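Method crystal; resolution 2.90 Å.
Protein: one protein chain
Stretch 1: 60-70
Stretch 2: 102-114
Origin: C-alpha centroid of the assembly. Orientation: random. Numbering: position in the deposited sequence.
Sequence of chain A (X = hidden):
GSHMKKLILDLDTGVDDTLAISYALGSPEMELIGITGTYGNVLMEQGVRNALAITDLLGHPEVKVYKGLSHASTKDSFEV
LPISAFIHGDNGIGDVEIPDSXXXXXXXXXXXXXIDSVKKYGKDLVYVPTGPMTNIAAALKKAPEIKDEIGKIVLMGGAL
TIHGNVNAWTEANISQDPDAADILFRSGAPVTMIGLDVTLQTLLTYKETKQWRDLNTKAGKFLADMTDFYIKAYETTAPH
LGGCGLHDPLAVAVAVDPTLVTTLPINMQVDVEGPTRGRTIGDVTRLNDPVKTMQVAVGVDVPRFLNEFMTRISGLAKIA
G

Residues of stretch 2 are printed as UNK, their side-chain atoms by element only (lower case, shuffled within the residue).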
ATOM      1  N   HIS A  60      -4.963 -31.925 -23.038  1.00 31.64           N
ATOM      2  CA  HIS A  60      -4.707 -32.417 -21.684  1.00 31.19           C
ATOM      3  C   HIS A  60      -6.012 -32.767 -20.972  1.00 31.35           C
ATOM      4  O   HIS A  60      -6.422 -32.070 -20.045  1.00 30.33           O
ATOM      5  CB  HIS A  60      -3.895 -31.385 -20.893  1.00 29.76           C
ATOM      6  CG  HIS A  60      -2.495 -31.221 -21.389  1.00 29.85           C
ATOM      7  ND1 HIS A  60      -2.193 -30.518 -22.536  1.00 29.99           N
ATOM      8  CD2 HIS A  60      -1.318 -31.687 -20.910  1.00 30.03           C
ATOM      9  CE1 HIS A  60      -0.888 -30.557 -22.740  1.00 30.23           C
ATOM     10  NE2 HIS A  60      -0.332 -31.244 -21.757  1.00 30.23           N
ATOM     11  N   PRO A  61      -6.665 -33.873 -21.394  1.00 32.81           N
ATOM     12  CA  PRO A  61      -7.879 -34.322 -20.713  1.00 33.28           C
ATOM     13  C   PRO A  61      -7.637 -35.103 -19.418  1.00 33.47           C
ATOM     14  O   PRO A  61      -8.597 -35.606 -18.856  1.00 34.16           O
ATOM     15  CB  PRO A  61      -8.556 -35.231 -21.758  1.00 35.04           C
ATOM     16  CG  PRO A  61      -7.673 -35.233 -22.968  1.00 35.44           C
ATOM     17  CD  PRO A  61      -6.331 -34.779 -22.506  1.00 34.29           C
ATOM     18  N   GLU A  62      -6.378 -35.233 -18.981  1.00 33.10           N
ATOM     19  CA  GLU A  62      -6.054 -35.797 -17.662  1.00 33.27           C
ATOM     20  C   GLU A  62      -6.358 -34.841 -16.509  1.00 31.98           C
ATOM     21  O   GLU A  62      -6.391 -35.258 -15.351  1.00 32.30           O
ATOM     22  CB  GLU A  62      -4.580 -36.268 -17.594  1.00 33.55           C
ATOM     23  CG  GLU A  62      -3.506 -35.245 -17.206  1.00 32.17           C
ATOM     24  CD  GLU A  62      -3.154 -34.243 -18.299  1.00 31.34           C
ATOM     25  OE1 GLU A  62      -3.867 -34.194 -19.322  1.00 31.69           O
ATOM     26  OE2 GLU A  62      -2.155 -33.501 -18.132  1.00 30.53           O
ATOM     27  N   VAL A  63      -6.549 -33.560 -16.818  1.00 30.69           N
ATOM     28  CA  VAL A  63      -6.792 -32.541 -15.802  1.00 29.50           C
ATOM     29  C   VAL A  63      -8.186 -32.737 -15.218  1.00 30.01           C
ATOM     30  O   VAL A  63      -9.181 -32.495 -15.880  1.00 30.22           O
ATOM     31  CB  VAL A  63      -6.633 -31.115 -16.371  1.00 28.22           C
ATOM     32  CG1 VAL A  63      -7.023 -30.067 -15.335  1.00 27.17           C
ATOM     33  CG2 VAL A  63      -5.205 -30.891 -16.852  1.00 27.87           C
ATOM     34  N   LYS A  64      -8.235 -33.168 -13.968  1.00 30.37           N
ATOM     35  CA  LYS A  64      -9.471 -33.519 -13.283  1.00 31.19           C
ATOM     36  C   LYS A  64     -10.066 -32.257 -12.675  1.00 30.08           C
ATOM     37  O   LYS A  64      -9.415 -31.585 -11.870  1.00 29.17           O
ATOM     38  CB  LYS A  64      -9.205 -34.558 -12.198  1.00 32.33           C
ATOM     39  CG  LYS A  64      -8.400 -35.748 -12.694  1.00 33.44           C
ATOM     40  CD  LYS A  64      -8.471 -36.964 -11.783  1.00 35.14           C
ATOM     41  CE  LYS A  64      -7.182 -37.814 -11.830  1.00 35.88           C
ATOM     42  NZ  LYS A  64      -7.514 -39.255 -11.808  1.00 38.03           N
ATOM     43  N   VAL A  65     -11.294 -31.931 -13.064  1.00 30.32           N
ATOM     44  CA  VAL A  65     -11.959 -30.702 -12.628  1.00 29.44           C
ATOM     45  C   VAL A  65     -12.876 -30.993 -11.440  1.00 30.29           C
ATOM     46  O   VAL A  65     -13.815 -31.774 -11.557  1.00 31.67           O
ATOM     47  CB  VAL A  65     -12.772 -30.085 -13.782  1.00 29.37           C
ATOM     48  CG1 VAL A  65     -13.521 -28.843 -13.323  1.00 28.69           C
ATOM     49  CG2 VAL A  65     -11.846 -29.767 -14.952  1.00 28.72           C
ATOM     50  N   TYR A  66     -12.602 -30.355 -10.305  1.00 29.64           N
ATOM     51  CA  TYR A  66     -13.382 -30.552  -9.080  1.00 30.54           C
ATOM     52  C   TYR A  66     -14.379 -29.414  -8.901  1.00 30.11           C
ATOM     53  O   TYR A  66     -14.312 -28.402  -9.587  1.00 29.00           O
ATOM     54  CB  TYR A  66     -12.455 -30.686  -7.872  1.00 30.49           C
ATOM     55  CG  TYR A  66     -11.517 -31.865  -8.001  1.00 31.20           C
ATOM     56  CD1 TYR A  66     -11.796 -33.079  -7.385  1.00 32.95           C
ATOM     57  CD2 TYR A  66     -10.353 -31.772  -8.763  1.00 30.32           C
ATOM     58  CE1 TYR A  66     -10.930 -34.165  -7.510  1.00 33.78           C
ATOM     59  CE2 TYR A  66      -9.488 -32.845  -8.899  1.00 31.11           C
ATOM     60  CZ  TYR A  66      -9.776 -34.039  -8.273  1.00 32.83           C
ATOM     61  OH  TYR A  66      -8.906 -35.099  -8.413  1.00 33.76           O
ATOM     62  N   LYS A  67     -15.304 -29.600  -7.969  1.00 31.17           N
ATOM     63  CA  LYS A  67     -16.482 -28.761  -7.833  1.00 31.30           C
ATOM     64  C   LYS A  67     -16.444 -28.031  -6.484  1.00 31.05           C
ATOM     65  O   LYS A  67     -16.662 -28.637  -5.434  1.00 32.22           O
ATOM     66  CB  LYS A  67     -17.740 -29.643  -7.959  1.00 33.15           C
ATOM     67  CG  LYS A  67     -18.703 -29.247  -9.071  1.00 33.35           C
ATOM     68  CD  LYS A  67     -19.666 -30.381  -9.387  1.00 35.33           C
ATOM     69  CE  LYS A  67     -20.604 -30.024 -10.522  1.00 35.76           C
ATOM     70  NZ  LYS A  67     -21.693 -31.030 -10.678  1.00 37.96           N
ATOM     71  N   GLY A  68     -16.123 -26.739  -6.516  1.00 29.67           N
ATOM     72  CA  GLY A  68     -16.132 -25.895  -5.317  1.00 29.46           C
ATOM     73  C   GLY A  68     -17.508 -25.330  -4.995  1.00 30.23           C
ATOM     74  O   GLY A  68     -18.513 -25.876  -5.413  1.00 31.34           O
ATOM     75  N   LEU A  69     -17.527 -24.218  -4.265  1.00 29.76           N
ATOM     76  CA  LEU A  69     -18.764 -23.625  -3.741  1.00 30.64           C
ATOM     77  C   LEU A  69     -19.370 -22.607  -4.704  1.00 30.08           C
ATOM     78  O   LEU A  69     -18.640 -21.908  -5.392  1.00 28.75           O
ATOM     79  CB  LEU A  69     -18.489 -22.994  -2.365  1.00 30.72           C
ATOM     80  CG  LEU A  69     -18.133 -24.001  -1.265  1.00 31.82           C
ATOM     81  CD1 LEU A  69     -17.153 -23.441  -0.256  1.00 31.33           C
ATOM     82  CD2 LEU A  69     -19.389 -24.455  -0.555  1.00 33.77           C
ATOM     83  N   SER A  70     -20.703 -22.530  -4.733  1.00 31.30           N
ATOM     84  CA  SER A  70     -21.455 -21.653  -5.667  1.00 31.21           C
ATOM     85  C   SER A  70     -21.533 -20.193  -5.225  1.00 30.68           C
ATOM     86  O   SER A  70     -21.423 -19.295  -6.067  1.00 29.91           O
ATOM     87  CB  SER A  70     -22.887 -22.166  -5.840  1.00 33.01           C
ATOM     88  OG  SER A  70     -22.905 -23.425  -6.477  1.00 33.63           O
ATOM     89  N   UNK A 102     -17.003 -34.644 -22.894  1.00 40.51           N
ATOM     90  CA  UNK A 102     -17.814 -35.737 -22.360  1.00 42.14           C
ATOM     91  C   UNK A 102     -17.373 -36.205 -20.960  1.00 41.49           C
ATOM     92  O   UNK A 102     -18.133 -36.916 -20.298  1.00 42.76           O
ATOM     93  c   UNK A 102     -16.284 -36.589 -23.978  1.00 42.83           C
ATOM     94  c   UNK A 102     -16.071 -35.102 -23.937  1.00 40.93           C
ATOM     95  c   UNK A 102     -17.627 -36.848 -23.394  1.00 43.95           C
ATOM     96  N   UNK A 103     -16.169 -35.806 -20.528  1.00 39.73           N
ATOM     97  CA  UNK A 103     -15.713 -36.002 -19.137  1.00 38.97           C
ATOM     98  C   UNK A 103     -16.530 -35.056 -18.315  1.00 38.23           C
ATOM     99  O   UNK A 103     -17.050 -34.040 -18.822  1.00 37.72           O
ATOM    100  n   UNK A 103     -11.513 -34.430 -19.641  1.00 34.51           N
ATOM    101  c   UNK A 103     -13.439 -35.977 -20.177  1.00 37.69           C
ATOM    102  n   UNK A 103     -10.857 -32.941 -17.959  1.00 31.96           N
ATOM    103  n   UNK A 103     -11.301 -35.106 -17.450  1.00 34.39           N
ATOM    104  c   UNK A 103     -11.871 -35.751 -20.150  1.00 36.42           C
ATOM    105  c   UNK A 103     -11.225 -34.149 -18.378  1.00 33.56           C
ATOM    106  c   UNK A 103     -14.196 -35.704 -18.947  1.00 37.38           C
ATOM    107  N   UNK A 104     -16.689 -35.397 -17.035  1.00 38.39           N
ATOM    108  CA  UNK A 104     -17.465 -34.606 -16.086  1.00 37.92           C
ATOM    109  C   UNK A 104     -16.727 -34.388 -14.777  1.00 36.81           C
ATOM    110  O   UNK A 104     -15.633 -34.920 -14.580  1.00 36.53           O
ATOM    111  c   UNK A 104     -21.198 -34.778 -17.025  1.00 42.15           C
ATOM    112  c   UNK A 104     -18.838 -35.277 -15.876  1.00 39.98           C
ATOM    113  c   UNK A 104     -19.706 -35.212 -17.129  1.00 41.07           C
ATOM    114  c   UNK A 104     -21.576 -33.888 -18.223  1.00 41.94           C
ATOM    115  n   UNK A 104     -22.992 -34.016 -18.654  1.00 43.95           N
ATOM    116  N   UNK A 105     -17.309 -33.581 -13.896  1.00 36.30           N
ATOM    117  CA  UNK A 105     -16.663 -33.217 -12.635  1.00 35.30           C
ATOM    118  C   UNK A 105     -16.472 -34.420 -11.734  1.00 36.62           C
ATOM    119  O   UNK A 105     -17.318 -35.306 -11.700  1.00 38.45           O
ATOM    120  c   UNK A 105     -17.481 -32.164 -11.909  1.00 34.86           C
ATOM    121  N   UNK A 106     -15.363 -34.440 -10.991  1.00 35.86           N
ATOM    122  CA  UNK A 106     -15.074 -35.533 -10.053  1.00 37.21           C
ATOM    123  C   UNK A 106     -16.100 -35.559  -8.931  1.00 38.34           C
ATOM    124  O   UNK A 106     -16.814 -34.581  -8.697  1.00 37.73           O
ATOM    125  c   UNK A 106     -13.681 -35.396  -9.463  1.00 36.21           C
ATOM    126  c   UNK A 106     -12.539 -35.477 -10.477  1.00 35.36           C
ATOM    127  o   UNK A 106     -12.041 -36.877 -12.308  1.00 36.60           O
ATOM    128  c   UNK A 106     -12.392 -36.834 -11.119  1.00 36.93           C
ATOM    129  o   UNK A 106     -12.599 -37.846 -10.433  1.00 38.61           O
ATOM    130  N   UNK A 107     -16.179 -36.694  -8.241  1.00 40.19           N
ATOM    131  CA  UNK A 107     -17.247 -36.930  -7.266  1.00 41.82           C
ATOM    132  C   UNK A 107     -17.091 -36.069  -6.027  1.00 41.06           C
ATOM    133  O   UNK A 107     -18.055 -35.461  -5.577  1.00 41.30           O
ATOM    134  c   UNK A 107     -17.797 -39.308  -8.012  1.00 45.57           C
ATOM    135  o   UNK A 107     -17.800 -40.546  -7.809  1.00 47.65           O
ATOM    136  c   UNK A 107     -17.319 -38.416  -6.873  1.00 44.27           C
ATOM    137  o   UNK A 107     -18.208 -38.797  -9.077  1.00 44.75           O
ATOM    138  N   UNK A 108     -15.880 -36.030  -5.484  1.00 40.31           N
ATOM    139  CA  UNK A 108     -15.603 -35.247  -4.275  1.00 39.73           C
ATOM    140  C   UNK A 108     -15.593 -33.734  -4.522  1.00 37.58           C
ATOM    141  O   UNK A 108     -15.374 -33.268  -5.644  1.00 36.21           O
ATOM    142  o   UNK A 108     -10.852 -36.082  -3.793  1.00 38.32           O
ATOM    143  c   UNK A 108     -13.035 -35.341  -4.408  1.00 38.05           C
ATOM    144  c   UNK A 108     -14.289 -35.703  -3.627  1.00 39.86           C
ATOM    145  c   UNK A 108     -11.950 -36.411  -4.315  1.00 38.98           C
ATOM    146  o   UNK A 108     -12.203 -37.562  -4.779  1.00 40.49           O
ATOM    147  N   UNK A 109     -15.838 -32.988  -3.447  1.00 37.49           N
ATOM    148  CA  UNK A 109     -15.799 -31.521  -3.478  1.00 35.68           C
ATOM    149  C   UNK A 109     -14.361 -31.034  -3.614  1.00 34.04           C
ATOM    150  O   UNK A 109     -13.411 -31.736  -3.249  1.00 34.48           O
ATOM    151  c   UNK A 109     -16.453 -30.908  -2.223  1.00 36.32           C
ATOM    152  o   UNK A 109     -15.598 -30.952  -1.091  1.00 36.58           O
ATOM    153  N   UNK A 110     -14.220 -29.822  -4.129  1.00 32.33           N
ATOM    154  CA  UNK A 110     -12.911 -29.208  -4.319  1.00 30.82           C
ATOM    155  C   UNK A 110     -12.279 -28.809  -2.999  1.00 30.88           C
ATOM    156  O   UNK A 110     -11.052 -28.790  -2.872  1.00 30.36           O
ATOM    157  c   UNK A 110     -13.023 -28.004  -5.226  1.00 29.27           C
ATOM    158  N   UNK A 111     -13.130 -28.489  -2.025  1.00 31.68           N
ATOM    159  CA  UNK A 111     -12.698 -28.272  -0.642  1.00 32.26           C
ATOM    160  C   UNK A 111     -11.845 -29.464  -0.178  1.00 33.44           C
ATOM    161  O   UNK A 111     -10.708 -29.286   0.262  1.00 33.12           O
ATOM    162  c   UNK A 111     -13.438 -27.766   1.729  1.00 34.24           C
ATOM    163  c   UNK A 111     -14.875 -27.015  -0.204  1.00 32.70           C
ATOM    164  c   UNK A 111     -13.908 -28.085   0.314  1.00 33.55           C
ATOM    165  N   UNK A 112     -12.396 -30.673  -0.316  1.00 34.92           N
ATOM    166  CA  UNK A 112     -11.717 -31.910   0.107  1.00 36.40           C
ATOM    167  C   UNK A 112     -10.539 -32.293  -0.784  1.00 35.55           C
ATOM    168  O   UNK A 112      -9.565 -32.869  -0.295  1.00 36.31           O
ATOM    169  c   UNK A 112     -13.771 -32.914   1.226  1.00 39.83           C
ATOM    170  o   UNK A 112     -14.909 -33.363   0.963  1.00 40.90           O
ATOM    171  o   UNK A 112     -13.488 -32.353   2.307  1.00 40.05           O
ATOM    172  c   UNK A 112     -12.698 -33.088   0.167  1.00 38.43           C
ATOM    173  N   UNK A 113     -10.634 -32.002  -2.083  1.00 34.20           N
ATOM    174  CA  UNK A 113      -9.531 -32.256  -3.016  1.00 33.38           C
ATOM    175  C   UNK A 113      -8.277 -31.470  -2.637  1.00 32.34           C
ATOM    176  O   UNK A 113      -7.164 -32.000  -2.704  1.00 32.62           O
ATOM    177  c   UNK A 113      -7.357 -30.901  -7.053  1.00 29.00           C
ATOM    178  c   UNK A 113      -9.929 -31.921  -4.454  1.00 32.22           C
ATOM    179  c   UNK A 113      -6.971 -33.194  -6.471  1.00 31.70           C
ATOM    180  c   UNK A 113      -8.779 -31.975  -5.423  1.00 31.32           C
ATOM    181  c   UNK A 113      -8.422 -30.849  -6.164  1.00 29.62           C
ATOM    182  c   UNK A 113      -6.632 -32.072  -7.205  1.00 30.02           C
ATOM    183  c   UNK A 113      -8.035 -33.145  -5.580  1.00 32.36           C
ATOM    184  N   UNK A 114      -8.470 -30.211  -2.250  1.00 31.30           N
ATOM    185  CA  UNK A 114      -7.376 -29.355  -1.792  1.00 30.48           C
ATOM    186  C   UNK A 114      -6.748 -29.946  -0.528  1.00 31.99           C
ATOM    187  O   UNK A 114      -5.536 -30.160  -0.477  1.00 32.09           O
ATOM    188  c   UNK A 114      -9.101 -26.016  -2.771  1.00 27.23           C
ATOM    189  c   UNK A 114      -8.204 -27.233  -2.891  1.00 27.92           C
ATOM    190  c   UNK A 114      -7.857 -27.902  -1.550  1.00 29.37           C
ATOM    191  c   UNK A 114      -6.798 -27.072  -0.824  1.00 28.97           C
TER

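Position 102 carries three side-chain carbons that close a ring onto the backbone N, and it lies out of reach of the first stretch: Pro102. Position 103 has three carbons, a nitrogen, and a carbon bearing two more nitrogens; its CB points toward stretch 1, and a terminal nitrogen lies 2.7 Å from Val63 O. This is Arg103. That nitrogen, NH2, donates to Val63 O, near the guanidinium plane, whereas Pro61 O sits over one face, 3.0 Å from Arg103 CZ and badly angled for a hydrogen bond.

At 104, four carbons in a row end in nitrogen and make no contact with stretch 1; this is Lys104. A single carbon at 105, 3.8 Å from Lys67 CD, identifies Ala105; its CA also approaches Val65 O at 3.4 Å in a CA-H...O contact. Position 106 shows three carbons, the third carrying two oxygens, with CB 3.6 Å from Tyr66 CE1. It is Glu106, whose CG lies 3.9 Å from the centroid of the Tyr66 ring, over one face, and whose backbone N donates to Val65 O at 3.1 Å.

At 107 the CA-to-CB bond points away from stretch 1; two carbons, the second with two oxygens, make no contact there: Asp107. Position 108 again has three carbons and a terminal oxygen pair, and its middle carbon lies 3.9 Å from Tyr66 CE1, at the ring edge; it is Glu108, and that carbon is CG. One carbon and one oxygen at 109 make Ser109, which caps the helix that follows: its OG accepts a weak bond from the backbone N of 112 at 3.3 Å.

The lone carbon at 110 points toward stretch 1, 3.8 Å from Tyr66 CB and 3.6 Å from Gly68 N, and belongs to Ala110. At 111 a carbon carries two others, and one branch carbon lies 4.2 Å from Leu69 CD1; this is Val111, the branch being CG2. Position 112, two carbons with a terminal oxygen pair, is Asp112 and stays out of reach. At 113 one carbon leads to a six-carbon ring lying flat against Tyr66: Phe113, its CD1 3.3 Å from Tyr66 CZ. Four carbons forked at the first, one arm two carbons long, make Ile114, out of reach of stretch 1.

The contact combines backbone pairing with aromatic packing. Glu106 N to Val65 O and Ala110 N to Lys67 O, the latter 3.0 Å, fasten the segment at two points. Tyr66 lies between these two acceptor residues in sequence, and its ring is sandwiched, with Glu106 CG over one face and Phe113 stacked on the opposite face, centroids 3.6 Å apart and planes 8° from parallel. Arg103 extends the attachment to the turn preceding the strand.

Stretch 2 (102-114) PRKAEDESAVDFI
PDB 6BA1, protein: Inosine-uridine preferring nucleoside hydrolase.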